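Local coordinates for endoglucanase (Uncultured bacterium, PDB 3X17), which hydrolyses internal beta-1,4-glucosidic bonds of cellulose and related glucans, as a family 9 glycoside hydrolase with an N-terminal Ig-like domain, at residues L91-P94 against G95-A99; I136-P139 against I140-V143; V157-P160 against F161-A164; I406-G409 against A410-V413. All blocks are in the same frame, centred on the assembly; numbering follows the deposited sequence.

Overall arrangement
The four contacts are local and follow one another in series along the chain; none nests in or crosses another. Interaction 1 comes first, in the N-terminal Ig-like domain, where a loop turns into strand 95-101. Interactions 2 to 4 belong to the family 9 catalytic part. Interaction 2 closes the hairpin between strands 136-137 and 144-145; its nearest atoms are about 17 Å from those of interaction 1. Interaction 3 closes a turn within the surface loop after strand 154-155. It lies far from interaction 1, with about 62 Å between their centres. Interaction 4 closes no loop. It runs along about two turns of helix 396-418, which packs on helix 435-452.

Interaction 1: L91-P94 against G95-A99; sequences LTAP and GRYVA
Tyr-97 OH reaches back to the carbonyl oxygen of Ala-93, four residues earlier. This is a tyrosine corner, a motif of Greek-key and Ig-like beta sandwiches. The hydroxyl donates to Ala-93 O at 2.4 Å from Tyr-97 OH. That is very short, so the exact length is doubtful, but the pairing fits the motif. The oxygen lies at the edge of the ring, near its plane. Ala-93 CB comes to 3.7 Å from Tyr-97 OH and packs beside the same tip.

Leu-91 comes over one ring face. Its CD1 is 4.2 Å from Tyr-97 CE1 and sits above the rim, not the centre. The leucine takes this place with CG opposite its own backbone N (chi1 -161°). The tyrosine has CG opposite its carbonyl carbon (chi1 -57°), which turns the ring back toward the loop.

Further out, Leu-91 and Tyr-97 both touch Ile-55, Val-64 and Ile-112, so the corner is rooted in the core of the sandwich. Backbone bonds between Gly-95 and Ile-112 and between Tyr-97 and Phe-110 hold the strand beside strand 110-112. The contact thus fixes the loop after strand 82-87 to the start of strand 95-101. The chain bends at Pro-94, and Gly-95 begins the strand. Gly-95 has backbone angles that suit glycine: a beta carbon there would lie 2.6 Å from Pro-94 O.

Interaction 2: I136-P139 against I140-V143; sequences IDDP and ITGV
Asp-138 and Val-143 pair at the loop end of a short beta hairpin, flanking its four-residue loop, and the chain directions of 136-139 and 140-143 differ by 142°. Asp-138 N donates to Val-143 O at 2.7 Å, almost straight at 176°. Within the loop, Pro-139 and Ile-140 have helical backbone angles, and Gly-142 takes a left-handed conformation. Gly-142 N then returns to Asp-138 O at 2.7 Å, closing an alpha turn. Thr-141 N adds a weak bond to the same oxygen.

The Asp-138 side chain folds over the turn with CG opposite the backbone N (chi1 175°). OD1 receives a weak bond from Ile-140 N, as in an Asx turn. OD2 forms a salt bridge with Arg-125 of helix 115-130, so the hairpin tip is tied to that helix. With an alanine here, Arg-125 would probably be left without its carboxylate mate and Ile-140 N without its weak acceptor. Val-143 touches Val-501 and Val-503. Strand 144-145 leads on toward the zinc ligands Asp-148 and His-149. Beside the bond from Asp-138 N, Ile-136 CG2 rests 4.0 Å from Val-143 O.

Interaction 3: V157-P160 against F161-A164; sequences VDDP and FYRA
Asp-159 reaches across to the backbone of Phe-161 and Tyr-162. Its CB leaves the backbone with CG wedged between the backbone N and the carbonyl carbon (chi1 65°). This brings CG to 3.8 Å from Phe-161 N. OD1 then accepts two backbone bonds. Phe-161 N meets Asp-159 OD1 nearly along its C-O axis at 2.7 Å. Tyr-162 N comes from above the carboxylate plane at 3.0 Å from Asp-159 OD1. OD2 instead is hydrogen-bonded to Tyr-244 OH, with a long, weak ion pair to Arg-238.

The backbone bridges the same turn. Asp-159 N donates to Tyr-162 O at 2.9 Å, and Tyr-162 N gives a weak bond to Asp-159 O. Pro-160 and Phe-161 form a type I turn, and with OD1 this is an Asx motif. A leucine in place of Asp-159 would probably leave the amides of Phe-161 and Tyr-162 without their OD1 acceptor and Tyr-244 OH without its OD2 partner.

Farther along, Asp-158 OD1 takes Ala-164 N at 2.7 Å, nearly straight (168°). A water links Asp-159 O to Arg-163 NE, weakly at the arginine. Carboxylate oxygens thus share with the backbone the work of holding this surface turn, which lies in no regular strand.

Interaction 4: I406-G409 against A410-V413; sequences ILEG and ARSV
Glu-408 and Arg-411 carry the charged contact, three residues apart on helix 396-418. Glu-408 OE1 and Arg-411 NH1 form a salt bridge modelled at 2.4 Å. That is shorter than usual, and the length is doubtful. The glutamate starts with CG opposite its backbone N (chi1 178°) and bends at chi2 (56°). That curls the carboxylate toward the arginine. The two flat groups are turned 65° apart, and one oxygen meets one terminal nitrogen, so the pair is not a flat two-pronged bridge. One guanidinium face lies over Glu-408 CA, and Arg-411 NH2 comes to 4.1 Å from Leu-407 CB.

The backbone bonds are those of an alpha helix. Ala-410 N donates to Ile-406 O at 3.2 Å and Arg-411 N to Leu-407 O at 3.0 Å. Ser-412 N donates to Glu-408 O at 2.9 Å.

Gly-409 O takes two donors. One is Val-413 N at 3.0 Å. The other is Ser-412 OG at 3.1 Å, which the serine brings round by placing its hydroxyl between its backbone N and carbonyl carbon. The serine hydroxyl is thereby tied back to its own helix.

The apolar contacts are made to neighbouring helices. Ile-406, Ala-410 and Val-413 pack on Leu-452, Ala-449 and Leu-446 of helix 435-452. Tyr-458 of helix 456-469 touches Ala-410 and Arg-411. A polar surface with an i to i+3 ion pair and an apolar side against neighbouring helices is consistent with an amphipathic helix of the (alpha/alpha)6 barrel fold.

Interaction 1: L91-P94 against G95-A99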
loop_
_atom_site.group_PDB
_atom_site.type_symbol
_atom_site.label_atom_id
_atom_site.label_comp_id
_atom_site.label_asym_id
_atom_site.label_seq_id
_atom_site.Cartn_x
_atom_site.Cartn_y
_atom_site.Cartn_z
ATOM N N LEU A 91 -8.721 28.646 -1.853
ATOM C CA LEU A 91 -9.495 28.468 -0.667
ATOM C C LEU A 91 -8.596 27.771 0.304
ATOM O O LEU A 91 -8.162 26.687 0.008
ATOM C CB LEU A 91 -10.705 27.604 -0.983
ATOM C CG LEU A 91 -11.838 27.673 0.011
ATOM C CD1 LEU A 91 -12.764 26.555 -0.091
ATOM C CD2 LEU A 91 -11.239 27.717 1.324
ATOM N N THR A 92 -8.292 28.400 1.440
ATOM C CA THR A 92 -7.380 27.803 2.416
ATOM C C THR A 92 -7.906 27.964 3.825
ATOM O O THR A 92 -7.235 27.578 4.779
ATOM C CB THR A 92 -5.948 28.394 2.375
ATOM O OG1 THR A 92 -5.956 29.704 2.942
ATOM C CG2 THR A 92 -5.368 28.455 0.962
ATOM N N ALA A 93 -9.113 28.499 3.964
ATOM C CA ALA A 93 -9.750 28.603 5.296
ATOM C C ALA A 93 -10.262 27.261 5.845
ATOM O O ALA A 93 -11.075 26.584 5.208
ATOM C CB ALA A 93 -10.870 29.671 5.310
ATOM N N PRO A 94 -9.717 26.837 6.998
ATOM C CA PRO A 94 -10.084 25.567 7.628
ATOM C C PRO A 94 -11.566 25.487 7.906
ATOM O O PRO A 94 -12.130 26.415 8.490
ATOM C CB PRO A 94 -9.323 25.596 8.968
ATOM C CG PRO A 94 -8.197 26.566 8.780
ATOM C CD PRO A 94 -8.398 27.306 7.451
ATOM N N GLY A 95 -12.168 24.344 7.591
ATOM C CA GLY A 95 -13.576 24.119 7.883
ATOM C C GLY A 95 -14.195 23.004 7.063
ATOM O O GLY A 95 -13.490 22.190 6.451
ATOM N N ARG A 96 -15.514 23.024 6.964
ATOM C CA ARG A 96 -16.216 21.976 6.247
ATOM C C ARG A 96 -17.037 22.557 5.118
ATOM O O ARG A 96 -17.722 23.562 5.308
ATOM C CB ARG A 96 -17.138 21.245 7.211
ATOM C CG ARG A 96 -17.443 19.852 6.773
ATOM C CD ARG A 96 -17.544 18.891 7.967
ATOM N NE ARG A 96 -17.755 17.546 7.452
ATOM C CZ ARG A 96 -16.780 16.753 7.032
ATOM N NH1 ARG A 96 -15.512 17.105 7.214
ATOM N NH2 ARG A 96 -17.073 15.580 6.486
ATOM N N TYR A 97 -17.055 21.868 3.982
ATOM C CA TYR A 97 -17.529 22.463 2.742
ATOM C C TYR A 97 -18.263 21.472 1.826
ATOM O O TYR A 97 -18.150 20.249 1.980
ATOM C CB TYR A 97 -16.364 23.096 1.967
ATOM C CG TYR A 97 -15.592 24.154 2.736
ATOM C CD1 TYR A 97 -15.944 25.502 2.668
ATOM C CD2 TYR A 97 -14.463 23.815 3.462
ATOM C CE1 TYR A 97 -15.214 26.470 3.348
ATOM C CE2 TYR A 97 -13.734 24.763 4.140
ATOM C CZ TYR A 97 -14.096 26.094 4.061
ATOM O OH TYR A 97 -13.340 27.022 4.738
ATOM N N VAL A 98 -18.914 22.019 0.808
ATOM C CA VAL A 98 -19.482 21.248 -0.275
ATOM C C VAL A 98 -19.141 21.906 -1.607
ATOM O O VAL A 98 -19.068 23.133 -1.705
ATOM C CB VAL A 98 -20.998 21.148 -0.112
ATOM C CG1 VAL A 98 -21.651 20.763 -1.415
ATOM C CG2 VAL A 98 -21.340 20.144 1.004
ATOM N N ALA A 99 -18.885 21.093 -2.625
ATOM C CA ALA A 99 -18.714 21.602 -3.980
ATOM C C ALA A 99 -20.024 21.465 -4.750
ATOM O O ALA A 99 -20.685 20.412 -4.709
ATOM C CB ALA A 99 -17.582 20.855 -4.710
#

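Interaction 2: I136-P139 against I140-V143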
loop_
_atom_site.group_PDB
_atom_site.type_symbol
_atom_site.label_atom_id
_atom_site.label_comp_id
_atom_site.label_asym_id
_atom_site.label_seq_id
_atom_site.Cartn_x
_atom_site.Cartn_y
_atom_site.Cartn_z
ATOM N N ILE A 136 -8.269 -9.109 20.656
ATOM C CA ILE A 136 -8.525 -7.669 20.530
ATOM C C ILE A 136 -9.945 -7.354 21.004
ATOM O O ILE A 136 -10.918 -8.057 20.659
ATOM C CB ILE A 136 -8.309 -7.156 19.055
ATOM C CG1 ILE A 136 -7.019 -7.752 18.455
ATOM C CG2 ILE A 136 -8.330 -5.599 18.978
ATOM C CD1 ILE A 136 -6.062 -6.767 17.678
ATOM N N ASP A 137 -10.053 -6.317 21.821
ATOM C CA ASP A 137 -11.354 -5.746 22.176
ATOM C C ASP A 137 -11.236 -4.225 22.165
ATOM O O ASP A 137 -10.924 -3.619 23.189
ATOM C CB ASP A 137 -11.798 -6.225 23.563
ATOM C CG ASP A 137 -13.273 -5.910 23.845
ATOM O OD1 ASP A 137 -13.976 -5.381 22.943
ATOM O OD2 ASP A 137 -13.726 -6.147 24.989
ATOM N N ASP A 138 -11.317 -3.635 20.975
ATOM C CA ASP A 138 -10.888 -2.255 20.789
ATOM C C ASP A 138 -12.042 -1.279 20.985
ATOM O O ASP A 138 -12.971 -1.240 20.179
ATOM C CB ASP A 138 -10.269 -2.041 19.395
ATOM C CG ASP A 138 -9.938 -0.591 19.129
ATOM O OD1 ASP A 138 -9.370 0.060 20.035
ATOM O OD2 ASP A 138 -10.249 -0.089 18.024
ATOM N N PRO A 139 -11.898 -0.369 21.949
ATOM C CA PRO A 139 -13.043 0.517 22.197
ATOM C C PRO A 139 -13.206 1.600 21.113
ATOM O O PRO A 139 -14.327 1.939 20.740
ATOM C CB PRO A 139 -12.745 1.120 23.588
ATOM C CG PRO A 139 -11.267 0.899 23.827
ATOM C CD PRO A 139 -10.837 -0.275 22.968
ATOM N N ILE A 140 -12.106 2.033 20.504
ATOM C CA ILE A 140 -12.173 3.089 19.491
ATOM C C ILE A 140 -13.036 2.672 18.292
ATOM O O ILE A 140 -13.843 3.445 17.761
ATOM C CB ILE A 140 -10.780 3.490 19.025
ATOM C CG1 ILE A 140 -10.026 4.153 20.185
ATOM C CG2 ILE A 140 -10.888 4.424 17.821
ATOM C CD1 ILE A 140 -8.521 4.278 19.968
ATOM N N THR A 141 -13.006 1.384 18.016
ATOM C CA THR A 141 -13.336 0.871 16.711
ATOM C C THR A 141 -14.537 -0.092 16.887
ATOM O O THR A 141 -15.394 -0.252 16.002
ATOM C CB THR A 141 -12.063 0.152 16.223
ATOM O OG1 THR A 141 -11.543 0.762 15.028
ATOM C CG2 THR A 141 -12.253 -1.230 16.097
ATOM N N GLY A 142 -14.641 -0.642 18.093
ATOM C CA GLY A 142 -15.554 -1.742 18.371
ATOM C C GLY A 142 -15.054 -3.108 17.930
ATOM O O GLY A 142 -15.730 -4.091 18.129
ATOM N N VAL A 143 -13.904 -3.175 17.268
ATOM C CA VAL A 143 -13.454 -4.449 16.719
ATOM C C VAL A 143 -12.998 -5.377 17.861
ATOM O O VAL A 143 -12.274 -4.947 18.785
ATOM C CB VAL A 143 -12.305 -4.220 15.673
ATOM C CG1 VAL A 143 -11.567 -5.517 15.339
ATOM C CG2 VAL A 143 -12.856 -3.561 14.410
#

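Interaction 3: V157-P160 against F161-A164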
loop_
_atom_site.group_PDB
_atom_site.type_symbol
_atom_site.label_atom_id
_atom_site.label_comp_id
_atom_site.label_asym_id
_atom_site.label_seq_id
_atom_site.Cartn_x
_atom_site.Cartn_y
_atom_site.Cartn_z
ATOM N N VAL A 157 6.500 -29.766 4.950
ATOM C CA VAL A 157 7.415 -30.748 4.353
ATOM C C VAL A 157 8.716 -30.935 5.125
ATOM O O VAL A 157 9.202 -30.002 5.765
ATOM C CB VAL A 157 7.709 -30.481 2.837
ATOM C CG1 VAL A 157 6.426 -30.098 2.077
ATOM C CG2 VAL A 157 8.825 -29.467 2.649
ATOM N N ASP A 158 9.276 -32.148 5.074
ATOM C CA ASP A 158 10.558 -32.429 5.732
ATOM C C ASP A 158 11.609 -31.436 5.261
ATOM O O ASP A 158 11.708 -31.127 4.077
ATOM C CB ASP A 158 11.079 -33.833 5.392
ATOM C CG ASP A 158 10.231 -34.956 5.987
ATOM O OD1 ASP A 158 9.334 -34.704 6.831
ATOM O OD2 ASP A 158 10.429 -36.099 5.537
ATOM N N ASP A 159 12.460 -31.006 6.174
ATOM C CA ASP A 159 13.632 -30.287 5.762
ATOM C C ASP A 159 14.697 -30.690 6.751
ATOM O O ASP A 159 14.435 -31.482 7.643
ATOM C CB ASP A 159 13.388 -28.753 5.689
ATOM C CG ASP A 159 13.075 -28.105 7.054
ATOM O OD1 ASP A 159 13.709 -28.469 8.075
ATOM O OD2 ASP A 159 12.247 -27.162 7.083
ATOM N N PRO A 160 15.896 -30.154 6.600
ATOM C CA PRO A 160 17.013 -30.521 7.438
ATOM C C PRO A 160 16.772 -30.341 8.946
ATOM O O PRO A 160 17.523 -30.902 9.749
ATOM C CB PRO A 160 18.095 -29.554 6.977
ATOM C CG PRO A 160 17.782 -29.367 5.538
ATOM C CD PRO A 160 16.294 -29.232 5.529
ATOM N N PHE A 161 15.860 -29.453 9.336
ATOM C CA PHE A 161 15.734 -29.149 10.763
ATOM C C PHE A 161 14.557 -29.893 11.372
ATOM O O PHE A 161 14.612 -30.297 12.523
ATOM C CB PHE A 161 15.633 -27.629 11.010
ATOM C CG PHE A 161 16.890 -26.904 10.695
ATOM C CD1 PHE A 161 17.868 -26.753 11.667
ATOM C CD2 PHE A 161 17.207 -26.602 9.374
ATOM C CE1 PHE A 161 19.091 -26.195 11.362
ATOM C CE2 PHE A 161 18.430 -26.024 9.049
ATOM C CZ PHE A 161 19.363 -25.785 10.054
ATOM N N TYR A 162 13.491 -30.045 10.590
ATOM C CA TYR A 162 12.207 -30.477 11.097
ATOM C C TYR A 162 11.587 -31.506 10.156
ATOM O O TYR A 162 11.540 -31.299 8.925
ATOM C CB TYR A 162 11.247 -29.291 11.194
ATOM C CG TYR A 162 11.778 -28.113 11.973
ATOM C CD1 TYR A 162 11.987 -28.196 13.358
ATOM C CD2 TYR A 162 11.922 -26.873 11.355
ATOM C CE1 TYR A 162 12.458 -27.092 14.072
ATOM C CE2 TYR A 162 12.382 -25.767 12.056
ATOM C CZ TYR A 162 12.687 -25.883 13.399
ATOM O OH TYR A 162 13.102 -24.752 14.076
ATOM N N ARG A 163 10.993 -32.542 10.741
ATOM C CA ARG A 163 10.146 -33.430 9.965
ATOM C C ARG A 163 8.755 -32.821 9.799
ATOM O O ARG A 163 8.284 -32.081 10.674
ATOM C CB ARG A 163 10.066 -34.811 10.645
ATOM C CG ARG A 163 11.441 -35.497 10.793
ATOM C CD ARG A 163 11.930 -36.040 9.454
ATOM N NE ARG A 163 13.353 -36.402 9.463
ATOM C CZ ARG A 163 13.853 -37.578 9.846
ATOM N NH1 ARG A 163 13.071 -38.520 10.349
ATOM N NH2 ARG A 163 15.162 -37.798 9.774
ATOM N N ALA A 164 8.120 -33.107 8.662
ATOM C CA ALA A 164 6.728 -32.749 8.454
ATOM C C ALA A 164 5.942 -33.074 9.722
ATOM O O ALA A 164 6.076 -34.163 10.284
ATOM C CB ALA A 164 6.117 -33.531 7.205
HETATM O O HOH W 1 14.630 -33.390 9.932
#

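Interaction 4: I406-G409 against A410-V413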
loop_
_atom_site.group_PDB
_atom_site.type_symbol
_atom_site.label_atom_id
_atom_site.label_comp_id
_atom_site.label_asym_id
_atom_site.label_seq_id
_atom_site.Cartn_x
_atom_site.Cartn_y
_atom_site.Cartn_z
ATOM N N ILE A 406 15.893 6.208 -11.222
ATOM C CA ILE A 406 14.883 6.772 -10.331
ATOM C C ILE A 406 14.125 7.920 -11.010
ATOM O O ILE A 406 12.886 7.989 -10.947
ATOM C CB ILE A 406 15.501 7.228 -8.997
ATOM C CG1 ILE A 406 15.961 6.013 -8.195
ATOM C CG2 ILE A 406 14.492 8.048 -8.182
ATOM C CD1 ILE A 406 16.750 6.344 -6.925
ATOM N N LEU A 407 14.860 8.787 -11.712
ATOM C CA LEU A 407 14.231 9.946 -12.355
ATOM C C LEU A 407 13.431 9.559 -13.595
ATOM O O LEU A 407 12.352 10.115 -13.858
ATOM C CB LEU A 407 15.261 11.037 -12.677
ATOM C CG LEU A 407 16.085 11.544 -11.471
ATOM C CD1 LEU A 407 17.231 12.429 -11.991
ATOM C CD2 LEU A 407 15.221 12.341 -10.466
ATOM N N GLU A 408 13.948 8.584 -14.332
ATOM C CA GLU A 408 13.225 8.015 -15.468
ATOM C C GLU A 408 11.903 7.324 -15.029
ATOM O O GLU A 408 10.856 7.536 -15.640
ATOM C CB GLU A 408 14.149 7.074 -16.285
ATOM C CG GLU A 408 13.490 6.384 -17.471
ATOM C CD GLU A 408 12.842 7.359 -18.478
ATOM O OE1 GLU A 408 13.265 8.542 -18.534
ATOM O OE2 GLU A 408 11.909 6.940 -19.210
ATOM N N GLY A 409 11.936 6.582 -13.921
ATOM C CA GLY A 409 10.733 5.920 -13.403
ATOM C C GLY A 409 9.616 6.906 -13.083
ATOM O O GLY A 409 8.474 6.783 -13.559
ATOM N N ALA A 410 9.968 7.962 -12.371
ATOM C CA ALA A 410 9.006 8.997 -12.097
ATOM C C ALA A 410 8.527 9.573 -13.427
ATOM O O ALA A 410 7.337 9.806 -13.611
ATOM C CB ALA A 410 9.609 10.061 -11.213
ATOM N N ARG A 411 9.441 9.734 -14.381
ATOM C CA ARG A 411 9.072 10.395 -15.627
ATOM C C ARG A 411 8.032 9.587 -16.412
ATOM O O ARG A 411 6.968 10.101 -16.754
ATOM C CB ARG A 411 10.304 10.735 -16.491
ATOM C CG ARG A 411 10.239 12.132 -17.119
ATOM C CD ARG A 411 11.453 12.448 -17.996
ATOM N NE ARG A 411 12.683 12.441 -17.213
ATOM C CZ ARG A 411 13.744 11.680 -17.481
ATOM N NH1 ARG A 411 13.761 10.923 -18.571
ATOM N NH2 ARG A 411 14.795 11.692 -16.669
ATOM N N SER A 412 8.278 8.299 -16.606
ATOM C CA SER A 412 7.213 7.474 -17.185
ATOM C C SER A 412 5.905 7.495 -16.371
ATOM O O SER A 412 4.833 7.610 -16.951
ATOM C CB SER A 412 7.678 6.043 -17.476
ATOM O OG SER A 412 8.130 5.444 -16.283
ATOM N N VAL A 413 5.980 7.421 -15.041
ATOM C CA VAL A 413 4.755 7.552 -14.252
ATOM C C VAL A 413 4.034 8.872 -14.576
ATOM O O VAL A 413 2.839 8.867 -14.871
ATOM C CB VAL A 413 4.977 7.395 -12.731
ATOM C CG1 VAL A 413 3.715 7.750 -11.987
ATOM C CG2 VAL A 413 5.374 5.957 -12.412
#